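Local coordinates for protein type II restriction enzyme AgeI (Thalassobius gelatinovorus, PDB 5DWA) that recognises the double-stranded DNA sequence 5'-ACCGGT-3' and cleaves it after the adenine, leaving terminal 5'-phosphates, and dimerises to do so, at residues 17-21 / 58-62; 29-33 / 46-50; 32-37 / 74-80. Numbering follows the deposited sequence.

Contact 1. Residues 17-21 / 58-62; sequences LDNVS and CPDAN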
loop_
_atom_site.group_PDB
_atom_site.type_symbol
_atom_site.label_atom_id
_atom_site.label_comp_id
_atom_site.label_asym_id
_atom_site.label_seq_id
_atom_site.Cartn_x
_atom_site.Cartn_y
_atom_site.Cartn_z
ATOM N N LEU A 17 -25.027 -11.552 -9.313
ATOM C CA LEU A 17 -25.036 -11.346 -7.877
ATOM C C LEU A 17 -26.017 -12.337 -7.261
ATOM O O LEU A 17 -27.219 -12.063 -7.155
ATOM C CB LEU A 17 -25.414 -9.903 -7.540
ATOM C CG LEU A 17 -25.408 -9.513 -6.063
ATOM C CD1 LEU A 17 -23.986 -9.578 -5.511
ATOM C CD2 LEU A 17 -26.016 -8.128 -5.869
ATOM N N ASP A 18 -25.488 -13.498 -6.882
ATOM C CA ASP A 18 -26.289 -14.614 -6.384
ATOM C C ASP A 18 -26.997 -14.304 -5.075
ATOM O O ASP A 18 -26.443 -13.635 -4.202
ATOM C CB ASP A 18 -25.405 -15.848 -6.197
ATOM C CG ASP A 18 -24.655 -16.222 -7.456
ATOM O OD1 ASP A 18 -25.286 -16.255 -8.533
ATOM O OD2 ASP A 18 -23.437 -16.480 -7.370
ATOM N N ASN A 19 -28.224 -14.810 -4.951
ATOM C CA ASN A 19 -29.045 -14.664 -3.748
ATOM C C ASN A 19 -29.293 -13.216 -3.340
ATOM O O ASN A 19 -29.385 -12.893 -2.154
ATOM C CB ASN A 19 -28.421 -15.446 -2.593
ATOM C CG ASN A 19 -28.489 -16.942 -2.819
ATOM O OD1 ASN A 19 -29.575 -17.527 -2.835
ATOM N ND2 ASN A 19 -27.338 -17.565 -3.027
ATOM N N VAL A 20 -29.399 -12.352 -4.343
ATOM C CA VAL A 20 -29.874 -10.991 -4.157
ATOM C C VAL A 20 -30.921 -10.725 -5.222
ATOM O O VAL A 20 -30.640 -10.853 -6.409
ATOM C CB VAL A 20 -28.747 -9.947 -4.276
ATOM C CG1 VAL A 20 -29.304 -8.538 -4.097
ATOM C CG2 VAL A 20 -27.651 -10.227 -3.262
ATOM N N SER A 21 -32.127 -10.377 -4.798
ATOM C CA SER A 21 -33.181 -10.048 -5.748
ATOM C C SER A 21 -33.127 -8.565 -6.079
ATOM O O SER A 21 -32.515 -7.777 -5.349
ATOM C CB SER A 21 -34.552 -10.417 -5.184
ATOM O OG SER A 21 -34.894 -9.586 -4.092
ATOM N N CYS A 58 -29.750 -9.868 2.930
ATOM C CA CYS A 58 -29.356 -10.936 2.023
ATOM C C CYS A 58 -28.384 -11.898 2.690
ATOM O O CYS A 58 -27.193 -11.921 2.362
ATOM C CB CYS A 58 -28.731 -10.353 0.756
ATOM S SG CYS A 58 -29.857 -9.266 -0.156
ATOM N N PRO A 59 -28.888 -12.716 3.620
ATOM C CA PRO A 59 -27.997 -13.575 4.408
ATOM C C PRO A 59 -27.348 -14.711 3.617
ATOM O O PRO A 59 -26.354 -15.272 4.084
ATOM C CB PRO A 59 -28.923 -14.133 5.490
ATOM C CG PRO A 59 -30.292 -14.075 4.891
ATOM C CD PRO A 59 -30.306 -12.879 3.992
ATOM N N ASP A 60 -27.889 -15.049 2.450
ATOM C CA ASP A 60 -27.323 -16.131 1.655
ATOM C C ASP A 60 -26.398 -15.614 0.565
ATOM O O ASP A 60 -25.755 -16.395 -0.140
ATOM C CB ASP A 60 -28.437 -16.976 1.039
ATOM C CG ASP A 60 -29.244 -17.713 2.084
ATOM O OD1 ASP A 60 -28.676 -18.050 3.145
ATOM O OD2 ASP A 60 -30.446 -17.954 1.848
ATOM N N ALA A 61 -26.332 -14.295 0.429
ATOM C CA ALA A 61 -25.477 -13.688 -0.574
ATOM C C ALA A 61 -24.035 -13.742 -0.101
ATOM O O ALA A 61 -23.772 -13.862 1.099
ATOM C CB ALA A 61 -25.900 -12.259 -0.847
ATOM N N ASN A 62 -23.109 -13.666 -1.045
ATOM C CA ASN A 62 -21.696 -13.587 -0.724
ATOM C C ASN A 62 -21.404 -12.208 -0.127
ATOM O O ASN A 62 -21.537 -11.189 -0.804
ATOM C CB ASN A 62 -20.856 -13.854 -1.982
ATOM C CG ASN A 62 -19.367 -13.919 -1.699
ATOM O OD1 ASN A 62 -18.890 -13.406 -0.683
ATOM N ND2 ASN A 62 -18.622 -14.557 -2.598
HETATM O O HOH W 1 -23.781 -12.984 -3.631
HETATM O O HOH W 2 -29.683 -13.777 0.564
HETATM O O HOH W 3 -24.603 -16.590 -2.709
#

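Contact 2. Residues 29-33 / 46-50; sequences SDYFV and AIGQA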
loop_
_atom_site.group_PDB
_atom_site.type_symbol
_atom_site.label_atom_id
_atom_site.label_comp_id
_atom_site.label_asym_id
_atom_site.label_seq_id
_atom_site.Cartn_x
_atom_site.Cartn_y
_atom_site.Cartn_z
ATOM N N SER A 29 -30.083 -0.313 -1.373
ATOM C CA SER A 29 -29.806 0.984 -1.972
ATOM C C SER A 29 -30.552 2.102 -1.244
ATOM O O SER A 29 -29.981 3.155 -0.964
ATOM C CB SER A 29 -30.177 0.975 -3.456
ATOM O OG SER A 29 -29.786 2.186 -4.076
ATOM N N ASP A 30 -31.822 1.864 -0.928
ATOM C CA ASP A 30 -32.648 2.860 -0.249
ATOM C C ASP A 30 -32.124 3.231 1.136
ATOM O O ASP A 30 -32.307 4.360 1.594
ATOM C CB ASP A 30 -34.096 2.371 -0.122
ATOM C CG ASP A 30 -34.834 2.363 -1.454
ATOM O OD1 ASP A 30 -34.320 2.952 -2.428
ATOM O OD2 ASP A 30 -35.934 1.773 -1.515
ATOM N N TYR A 31 -31.487 2.276 1.806
ATOM C CA TYR A 31 -30.891 2.541 3.114
ATOM C C TYR A 31 -29.564 3.283 2.972
ATOM O O TYR A 31 -29.291 4.244 3.683
ATOM C CB TYR A 31 -30.684 1.237 3.883
ATOM C CG TYR A 31 -29.990 1.415 5.213
ATOM C CD1 TYR A 31 -30.608 2.099 6.249
ATOM C CD2 TYR A 31 -28.722 0.897 5.435
ATOM C CE1 TYR A 31 -29.981 2.265 7.477
ATOM C CE2 TYR A 31 -28.087 1.059 6.657
ATOM C CZ TYR A 31 -28.722 1.744 7.671
ATOM O OH TYR A 31 -28.096 1.903 8.884
ATOM N N PHE A 32 -28.759 2.841 2.015
ATOM C CA PHE A 32 -27.370 3.287 1.907
ATOM C C PHE A 32 -27.195 4.617 1.166
ATOM O O PHE A 32 -26.447 5.477 1.618
ATOM C CB PHE A 32 -26.554 2.185 1.227
ATOM C CG PHE A 32 -25.088 2.496 1.058
ATOM C CD1 PHE A 32 -24.326 2.983 2.109
ATOM C CD2 PHE A 32 -24.464 2.245 -0.159
ATOM C CE1 PHE A 32 -22.970 3.237 1.945
ATOM C CE2 PHE A 32 -23.113 2.493 -0.333
ATOM C CZ PHE A 32 -22.365 2.992 0.710
ATOM N N VAL A 33 -27.882 4.790 0.039
ATOM C CA VAL A 33 -27.710 6.001 -0.761
ATOM C C VAL A 33 -27.854 7.290 0.061
ATOM O O VAL A 33 -26.989 8.162 -0.028
ATOM C CB VAL A 33 -28.691 6.040 -1.957
ATOM C CG1 VAL A 33 -28.708 7.427 -2.588
ATOM C CG2 VAL A 33 -28.306 4.988 -2.992
ATOM N N ALA A 46 -21.474 4.998 7.587
ATOM C CA ALA A 46 -22.432 4.729 6.524
ATOM C C ALA A 46 -22.186 3.363 5.874
ATOM O O ALA A 46 -23.095 2.550 5.750
ATOM C CB ALA A 46 -22.375 5.833 5.481
ATOM N N ILE A 47 -20.951 3.114 5.455
ATOM C CA ILE A 47 -20.626 1.868 4.776
ATOM C C ILE A 47 -20.691 0.687 5.740
ATOM O O ILE A 47 -21.241 -0.367 5.415
ATOM C CB ILE A 47 -19.232 1.954 4.130
ATOM C CG1 ILE A 47 -19.178 3.076 3.092
ATOM C CG2 ILE A 47 -18.833 0.624 3.489
ATOM C CD1 ILE A 47 -17.762 3.518 2.792
ATOM N N GLY A 48 -20.150 0.884 6.943
ATOM C CA GLY A 48 -20.126 -0.163 7.947
ATOM C C GLY A 48 -21.520 -0.621 8.315
ATOM O O GLY A 48 -21.811 -1.824 8.314
ATOM N N GLN A 49 -22.392 0.336 8.619
ATOM C CA GLN A 49 -23.758 -0.003 9.006
ATOM C C GLN A 49 -24.541 -0.547 7.818
ATOM O O GLN A 49 -25.323 -1.484 7.969
ATOM C CB GLN A 49 -24.476 1.206 9.625
ATOM C CG GLN A 49 -23.896 1.677 10.963
ATOM C CD GLN A 49 -23.781 0.568 12.013
ATOM O OE1 GLN A 49 -24.593 -0.359 12.057
ATOM N NE2 GLN A 49 -22.762 0.665 12.861
ATOM N N ALA A 50 -24.315 0.001 6.620
ATOM C CA ALA A 50 -24.977 -0.533 5.441
ATOM C C ALA A 50 -24.570 -1.982 5.166
ATOM O O ALA A 50 -25.370 -2.785 4.679
ATOM C CB ALA A 50 -24.687 0.333 4.237
#

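Contact 3. Residues 32-37 / 74-80; sequences FVPLVN and IYIREKI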
loop_
_atom_site.group_PDB
_atom_site.type_symbol
_atom_site.label_atom_id
_atom_site.label_comp_id
_atom_site.label_asym_id
_atom_site.label_seq_id
_atom_site.Cartn_x
_atom_site.Cartn_y
_atom_site.Cartn_z
ATOM N N PHE A 32 -28.759 2.841 2.015
ATOM C CA PHE A 32 -27.370 3.287 1.907
ATOM C C PHE A 32 -27.195 4.617 1.166
ATOM O O PHE A 32 -26.447 5.477 1.618
ATOM C CB PHE A 32 -26.554 2.185 1.227
ATOM C CG PHE A 32 -25.088 2.496 1.058
ATOM C CD1 PHE A 32 -24.326 2.983 2.109
ATOM C CD2 PHE A 32 -24.464 2.245 -0.159
ATOM C CE1 PHE A 32 -22.970 3.237 1.945
ATOM C CE2 PHE A 32 -23.113 2.493 -0.333
ATOM C CZ PHE A 32 -22.365 2.992 0.710
ATOM N N VAL A 33 -27.882 4.790 0.039
ATOM C CA VAL A 33 -27.710 6.001 -0.761
ATOM C C VAL A 33 -27.854 7.290 0.061
ATOM O O VAL A 33 -26.989 8.162 -0.028
ATOM C CB VAL A 33 -28.691 6.040 -1.957
ATOM C CG1 VAL A 33 -28.708 7.427 -2.588
ATOM C CG2 VAL A 33 -28.306 4.988 -2.992
ATOM N N PRO A 34 -28.917 7.412 0.883
ATOM C CA PRO A 34 -29.034 8.677 1.620
ATOM C C PRO A 34 -27.944 8.890 2.669
ATOM O O PRO A 34 -27.829 9.991 3.203
ATOM C CB PRO A 34 -30.407 8.567 2.302
ATOM C CG PRO A 34 -31.133 7.506 1.575
ATOM C CD PRO A 34 -30.075 6.536 1.135
ATOM N N LEU A 35 -27.156 7.856 2.956
ATOM C CA LEU A 35 -26.110 7.957 3.965
ATOM C C LEU A 35 -24.784 8.425 3.374
ATOM O O LEU A 35 -23.918 8.914 4.102
ATOM C CB LEU A 35 -25.902 6.609 4.662
ATOM C CG LEU A 35 -27.115 5.972 5.337
ATOM C CD1 LEU A 35 -26.706 4.666 6.020
ATOM C CD2 LEU A 35 -27.740 6.934 6.341
ATOM N N VAL A 36 -24.626 8.246 2.063
ATOM C CA VAL A 36 -23.334 8.457 1.404
ATOM C C VAL A 36 -22.858 9.902 1.551
ATOM O O VAL A 36 -21.675 10.160 1.777
ATOM C CB VAL A 36 -23.408 8.076 -0.090
ATOM C CG1 VAL A 36 -22.124 8.454 -0.826
ATOM C CG2 VAL A 36 -23.681 6.588 -0.241
ATOM N N ASN A 37 -23.796 10.839 1.450
ATOM C CA ASN A 37 -23.474 12.256 1.553
ATOM C C ASN A 37 -24.188 12.929 2.715
ATOM O O ASN A 37 -24.319 14.151 2.735
ATOM C CB ASN A 37 -23.828 12.977 0.249
ATOM C CG ASN A 37 -23.129 12.379 -0.961
ATOM O OD1 ASN A 37 -21.918 12.518 -1.121
ATOM N ND2 ASN A 37 -23.894 11.720 -1.822
ATOM N N ILE A 74 -22.262 1.602 -5.546
ATOM C CA ILE A 74 -23.201 2.650 -5.195
ATOM C C ILE A 74 -22.455 3.865 -4.639
ATOM O O ILE A 74 -22.755 5.002 -4.991
ATOM C CB ILE A 74 -24.250 2.149 -4.178
ATOM C CG1 ILE A 74 -25.163 1.114 -4.844
ATOM C CG2 ILE A 74 -25.071 3.301 -3.649
ATOM C CD1 ILE A 74 -26.194 0.499 -3.919
ATOM N N TYR A 75 -21.477 3.618 -3.769
ATOM C CA TYR A 75 -20.689 4.699 -3.196
ATOM C C TYR A 75 -19.984 5.503 -4.292
ATOM O O TYR A 75 -20.054 6.733 -4.318
ATOM C CB TYR A 75 -19.678 4.136 -2.192
ATOM C CG TYR A 75 -18.963 5.193 -1.388
ATOM C CD1 TYR A 75 -19.453 5.584 -0.148
ATOM C CD2 TYR A 75 -17.797 5.794 -1.855
ATOM C CE1 TYR A 75 -18.819 6.550 0.602
ATOM C CE2 TYR A 75 -17.140 6.762 -1.104
ATOM C CZ TYR A 75 -17.660 7.134 0.128
ATOM O OH TYR A 75 -17.048 8.092 0.902
ATOM N N ILE A 76 -19.313 4.802 -5.200
ATOM C CA ILE A 76 -18.626 5.452 -6.312
ATOM C C ILE A 76 -19.576 6.289 -7.184
ATOM O O ILE A 76 -19.205 7.373 -7.643
ATOM C CB ILE A 76 -17.894 4.398 -7.186
ATOM C CG1 ILE A 76 -16.755 3.752 -6.394
ATOM C CG2 ILE A 76 -17.371 5.021 -8.480
ATOM C CD1 ILE A 76 -15.736 4.733 -5.877
ATOM N N ARG A 77 -20.798 5.803 -7.394
ATOM C CA ARG A 77 -21.780 6.523 -8.205
ATOM C C ARG A 77 -22.322 7.750 -7.494
ATOM O O ARG A 77 -22.518 8.807 -8.102
ATOM C CB ARG A 77 -22.947 5.606 -8.569
ATOM C CG ARG A 77 -24.022 6.304 -9.418
ATOM C CD ARG A 77 -25.235 5.423 -9.673
ATOM N NE ARG A 77 -26.102 5.306 -8.504
ATOM C CZ ARG A 77 -26.507 4.146 -7.997
ATOM N NH1 ARG A 77 -26.117 3.010 -8.555
ATOM N NH2 ARG A 77 -27.300 4.120 -6.935
ATOM N N GLU A 78 -22.556 7.609 -6.196
ATOM C CA GLU A 78 -23.317 8.607 -5.457
ATOM C C GLU A 78 -22.508 9.674 -4.729
ATOM O O GLU A 78 -23.030 10.743 -4.425
ATOM C CB GLU A 78 -24.225 7.901 -4.452
ATOM C CG GLU A 78 -25.253 6.998 -5.100
ATOM C CD GLU A 78 -26.363 7.790 -5.773
ATOM O OE1 GLU A 78 -26.570 8.958 -5.386
ATOM O OE2 GLU A 78 -27.018 7.241 -6.677
ATOM N N LYS A 79 -21.238 9.405 -4.434
ATOM C CA LYS A 79 -20.458 10.342 -3.633
ATOM C C LYS A 79 -20.287 11.701 -4.327
ATOM O O LYS A 79 -19.842 11.775 -5.468
ATOM C CB LYS A 79 -19.083 9.740 -3.302
ATOM C CG LYS A 79 -18.320 10.511 -2.246
ATOM C CD LYS A 79 -18.978 10.359 -0.879
ATOM C CE LYS A 79 -18.207 11.055 0.233
ATOM N NZ LYS A 79 -18.715 10.634 1.575
ATOM N N ILE A 80 -20.641 12.771 -3.623
ATOM C CA ILE A 80 -20.577 14.118 -4.185
ATOM C C ILE A 80 -19.482 14.965 -3.534
ATOM O O ILE A 80 -19.238 14.868 -2.334
ATOM C CB ILE A 80 -21.940 14.846 -4.029
ATOM C CG1 ILE A 80 -23.049 14.038 -4.701
ATOM C CG2 ILE A 80 -21.889 16.248 -4.617
ATOM C CD1 ILE A 80 -22.805 13.775 -6.165
#

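Contact 1. Residues 17-21 / 58-62
Two connecting loops of the N-terminal helical region meet here in a turn-against-turn contact, an apolar patch flanked by bridging waters. Residues 17-21 lead from strand 11-16 into helix 22-36, and residues 58-62 join helices 43-57 and 63-78. A type II turn spans L17 to V20; N19, at its third position, has the left-handed backbone (phi 57°, psi 34°) that asparagine tolerates well. Opposite it, C58 to A61 form a type I turn, closed by A61 N to C58 O at 3.2 Å, with P59 at the second position, where its fixed phi fits. V20 CG2 lies 3.6 Å from A61 CB and 3.9 Å from C58 SG; small A61 lets the turns come close, and L66 of helix 63-78 touches both V20 and A61. Three waters link the polar groups of the two turns. One accepts a hydrogen bond from N62 N and donates one to D18 O (both 2.8 Å), another links D60 N to N19 O (both 2.9 Å), and a third joins N19 ND2 (2.9 Å) to D60 O (2.8 Å). Both loops are turn-plus-N-cap connections, S21 opening helix 22-36 and N62 helix 63-78, a common way into a helix.

Contact 2. Residues 29-33 / 46-50
This is the packing of a helical hairpin: helices 22-36 and 43-57 follow each other in the chain and run nearly antiparallel, at 159° and 9.9 Å between the axes of the short segments. The bumps are two neighbouring aromatic rings; the hollow is a surface kept low by alanine. F32 is the main bump. Its ring fits against A46, I47 and A50, with CE1 4.0 Å from I47 CG1 and 4.4 Å from A46 CB. A46 and A50, one helical turn apart, have only methyl groups, so a large ring can sit close to that backbone. Y31 is the second bump: it presents its ring edge to A50, with Y31 CE2 3.7 Å from A50 CA, while Y31 OH reaches 3.8 Å from Q49 CB. The aliphatic root of Q49 thus serves the packing, whereas its amide turns off to hydrogen-bond E102 of helix 84-109. The tightest point is F32 CD1 against A50 CB, at 3.4 Å.

Contact 3. Residues 32-37 / 74-80
Helices 22-36 and 63-78 of the N-terminal helical bundle bring their C-terminal ends together here, crossing at -49° with 9.8 Å between the axes of the short segments. A small apolar core lies beneath a polar seam. In the core, I74 CG2 is 3.7 Å from both F32 CD2 and V33 CG2, and V36 CG1 is 4.0 Å from Y75 CD1; beta-branched valine and isoleucine give compact, rigid surfaces for such packing. Within helix 22-36 itself, P34 has no amide proton to give, and the helix kinks around it, L35 N bonding instead to F32 O at 2.8 Å. The seam deals with polar groups that helix ends leave without a partner in the next turn. V36 O accepts from K79 NZ at 3.0 Å, a charged donor on a long flexible arm well suited to a terminal carbonyl. Asparagine can give and take at once, and N37 does both, clasping the backbone on either side of K79. The hydroxyl of Y75 bonds to S87 OG, and K79 NZ lies 3.1 Å from Y75 OH in a weak hydrogen bond. Bound DNA passes close by: Y75 and K79 each pack on a phosphate. On the outer side R77 and E78 form a salt bridge along their own helix, R77 NE to E78 OE2 at 2.8 Å. The N37 clasp has two nearly straight bonds: N37 ND2 gives to E78 O at 2.9 Å, and N37 OD1 receives from I80 N at 2.8 Å, both with angles of 167°.

Overall arrangement
Contacts 2 and 3 are two faces of one cluster, their centres 8 Å apart. They share F32 and V33, and F32 of helix 22-36 wedges between helices 43-57 and 63-78. The two contacts also touch directly, A46 CB meeting L35 CB at 3.7 Å and I47 CD1 meeting Y75 CE1 at 3.9 Å. Contact 1 is at the other end of the same three helices, its centre 16 Å from that of contact 2 and 21 Å from that of contact 3. The nearest atoms lie about 4 Å from the DNA for contact 3, 9 Å for contact 2 and 13 Å for contact 1, so the bundle approaches the nucleic acid with the end holding contact 3.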